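Local coordinates for CheC domain protein (Shewanella loihica PV-4, PDB 3IIC) that belongs to the CheX family of the CheC-like chemotaxis phosphatases and probably dephosphorylates a phosphorylated response regulator, at residues 58-63 and 147-152. Residues are numbered along the deposited sequence; the frame is centred on the assembly and turned at random.
Sequences LSITFE and AYIEIC
Tyr148 pairs with Thr61 across two neighbouring antiparallel strands, whose local axes, taken over the two segments, run at 170°. Two backbone bonds define this hydrogen-bonded pair: Thr61 N to Tyr148 O, 2.8 Å and nearly straight at 171°, and Tyr148 N to Thr61 O, also 2.8 Å. Ser59 and Glu150 form the next such pair, with Ser59 N to Glu150 O at 2.9 Å and the reciprocal bond from Glu150 N to Ser59 O. Between and beyond these lie the non-hydrogen-bonded pairs Leu58–Ile151, Ile60–Ile149 and Phe62–Ala147.

Alternation gives the ladder two unlike faces. The Tyr148 side chain shares one with Ser59, Thr61 and Glu150. There a water lies 2.8 Å from Ser59 OG and 2.7 Å from Thr61 OG1, and it donates a weak bond across to Tyr148 O. Ser59 OG also bonds His129, and Thr61 OG1 bonds Ser44. On the apolar face, Leu58 holds CG anti to the backbone N (chi1 175°), and CD1 reaches to 4.2 Å from Ile151 CG1. Ile60 and Ile149 lie side by side, pointing the same way, with CG1 to CG1 at 3.9 Å. Ala147 CB meets the Phe62 ring obliquely, 3.9 Å from CD2.

Strands 43-51 and 134-141 flank this ladder within the antiparallel sheet. Helix 4-22 packs on both strands (Phe10 on Leu58 and Ile151), helix 84-107 on Leu58, Ile60 and Phe62; strand 125-129 meets the Ser59–Thr61–Glu150 face through Ile127 and His129.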
loop_
_atom_site.group_PDB
_atom_site.type_symbol
_atom_site.label_atom_id
_atom_site.label_comp_id
_atom_site.label_asym_id
_atom_site.label_seq_id
_atom_site.Cartn_x
_atom_site.Cartn_y
_atom_site.Cartn_z
ATOM N N LEU A 58 -3.092 -2.107 7.099
ATOM C CA LEU A 58 -4.231 -2.903 6.713
ATOM C C LEU A 58 -4.329 -3.023 5.171
ATOM O O LEU A 58 -4.055 -2.068 4.475
ATOM C CB LEU A 58 -5.503 -2.315 7.318
ATOM C CG LEU A 58 -6.848 -2.947 6.948
ATOM C CD1 LEU A 58 -7.793 -2.895 8.135
ATOM C CD2 LEU A 58 -7.464 -2.246 5.760
ATOM N N SER A 59 -4.668 -4.215 4.680
ATOM C CA SER A 59 -4.951 -4.408 3.250
ATOM C C SER A 59 -6.205 -5.258 3.097
ATOM O O SER A 59 -6.478 -6.112 3.929
ATOM C CB SER A 59 -3.763 -4.998 2.480
ATOM O OG SER A 59 -3.392 -6.274 2.932
ATOM N N ILE A 60 -7.003 -4.941 2.091
ATOM C CA ILE A 60 -8.215 -5.688 1.742
ATOM C C ILE A 60 -8.068 -5.961 0.226
ATOM O O ILE A 60 -8.035 -5.019 -0.558
ATOM C CB ILE A 60 -9.543 -4.909 1.990
ATOM C CG1 ILE A 60 -9.668 -4.383 3.451
ATOM C CG2 ILE A 60 -10.700 -5.813 1.623
ATOM C CD1 ILE A 60 -10.888 -3.453 3.701
ATOM N N THR A 61 -7.984 -7.241 -0.138
ATOM C CA THR A 61 -7.771 -7.699 -1.506
ATOM C C THR A 61 -8.998 -8.461 -1.994
ATOM O O THR A 61 -9.537 -9.288 -1.252
ATOM C CB THR A 61 -6.551 -8.644 -1.538
ATOM O OG1 THR A 61 -5.398 -7.896 -1.147
ATOM C CG2 THR A 61 -6.327 -9.236 -2.922
ATOM N N PHE A 62 -9.412 -8.182 -3.236
ATOM C CA PHE A 62 -10.544 -8.864 -3.897
ATOM C C PHE A 62 -10.134 -9.576 -5.164
ATOM O O PHE A 62 -9.298 -9.079 -5.914
ATOM C CB PHE A 62 -11.606 -7.853 -4.320
ATOM C CG PHE A 62 -12.248 -7.138 -3.188
ATOM C CD1 PHE A 62 -11.675 -5.966 -2.676
ATOM C CD2 PHE A 62 -13.404 -7.633 -2.606
ATOM C CE1 PHE A 62 -12.282 -5.284 -1.606
ATOM C CE2 PHE A 62 -14.013 -6.967 -1.527
ATOM C CZ PHE A 62 -13.457 -5.803 -1.030
ATOM N N GLU A 63 -10.751 -10.743 -5.404
ATOM C CA GLU A 63 -10.673 -11.430 -6.719
ATOM C C GLU A 63 -11.563 -10.584 -7.640
ATOM O O GLU A 63 -12.521 -9.965 -7.165
ATOM C CB GLU A 63 -11.163 -12.891 -6.642
ATOM C CG GLU A 63 -10.208 -13.772 -5.823
ATOM C CD GLU A 63 -10.639 -15.233 -5.710
ATOM O OE1 GLU A 63 -11.849 -15.554 -5.756
ATOM O OE2 GLU A 63 -9.743 -16.067 -5.531
ATOM N N ALA A 147 -12.432 -12.578 -0.782
ATOM C CA ALA A 147 -11.766 -11.344 -0.354
ATOM C C ALA A 147 -10.811 -11.768 0.751
ATOM O O ALA A 147 -11.053 -12.759 1.438
ATOM C CB ALA A 147 -12.740 -10.272 0.139
ATOM N N TYR A 148 -9.701 -11.046 0.880
ATOM C CA TYR A 148 -8.709 -11.270 1.957
ATOM C C TYR A 148 -8.469 -9.971 2.685
ATOM O O TYR A 148 -8.285 -8.946 2.018
ATOM C CB TYR A 148 -7.368 -11.717 1.402
ATOM C CG TYR A 148 -7.420 -13.036 0.722
ATOM C CD1 TYR A 148 -7.314 -14.231 1.456
ATOM C CD2 TYR A 148 -7.566 -13.111 -0.671
ATOM C CE1 TYR A 148 -7.351 -15.471 0.810
ATOM C CE2 TYR A 148 -7.585 -14.332 -1.319
ATOM C CZ TYR A 148 -7.487 -15.504 -0.575
ATOM O OH TYR A 148 -7.542 -16.677 -1.235
ATOM N N ILE A 149 -8.470 -9.997 4.023
ATOM C CA ILE A 149 -8.103 -8.828 4.816
ATOM C C ILE A 149 -6.874 -9.198 5.615
ATOM O O ILE A 149 -6.868 -10.232 6.281
ATOM C CB ILE A 149 -9.248 -8.302 5.717
ATOM C CG1 ILE A 149 -8.886 -6.956 6.344
ATOM C CG2 ILE A 149 -9.633 -9.324 6.850
ATOM C CD1 ILE A 149 -10.119 -6.279 6.936
ATOM N N GLU A 150 -5.819 -8.371 5.527
ATOM C CA GLU A 150 -4.620 -8.526 6.341
ATOM C C GLU A 150 -4.464 -7.321 7.278
ATOM O O GLU A 150 -4.524 -6.173 6.830
ATOM C CB GLU A 150 -3.363 -8.756 5.502
ATOM C CG GLU A 150 -2.047 -8.806 6.313
ATOM C CD GLU A 150 -0.835 -9.337 5.548
ATOM O OE1 GLU A 150 -0.892 -9.561 4.307
ATOM O OE2 GLU A 150 0.208 -9.502 6.211
ATOM N N ILE A 151 -4.303 -7.598 8.572
ATOM C CA ILE A 151 -4.038 -6.572 9.597
ATOM C C ILE A 151 -2.675 -6.881 10.222
ATOM O O ILE A 151 -2.406 -8.008 10.627
ATOM C CB ILE A 151 -5.120 -6.507 10.751
ATOM C CG1 ILE A 151 -6.555 -6.354 10.178
ATOM C CG2 ILE A 151 -4.770 -5.356 11.763
ATOM C CD1 ILE A 151 -7.356 -7.648 10.079
ATOM N N CYS A 152 -1.833 -5.859 10.313
ATOM C CA CYS A 152 -0.491 -5.987 10.878
ATOM C C CYS A 152 -0.231 -4.799 11.814
ATOM O O CYS A 152 -0.545 -3.654 11.473
ATOM C CB CYS A 152 0.485 -6.035 9.718
ATOM S SG CYS A 152 2.132 -6.240 10.198
HETATM O O HOH W 1 -5.066 -8.058 1.566
#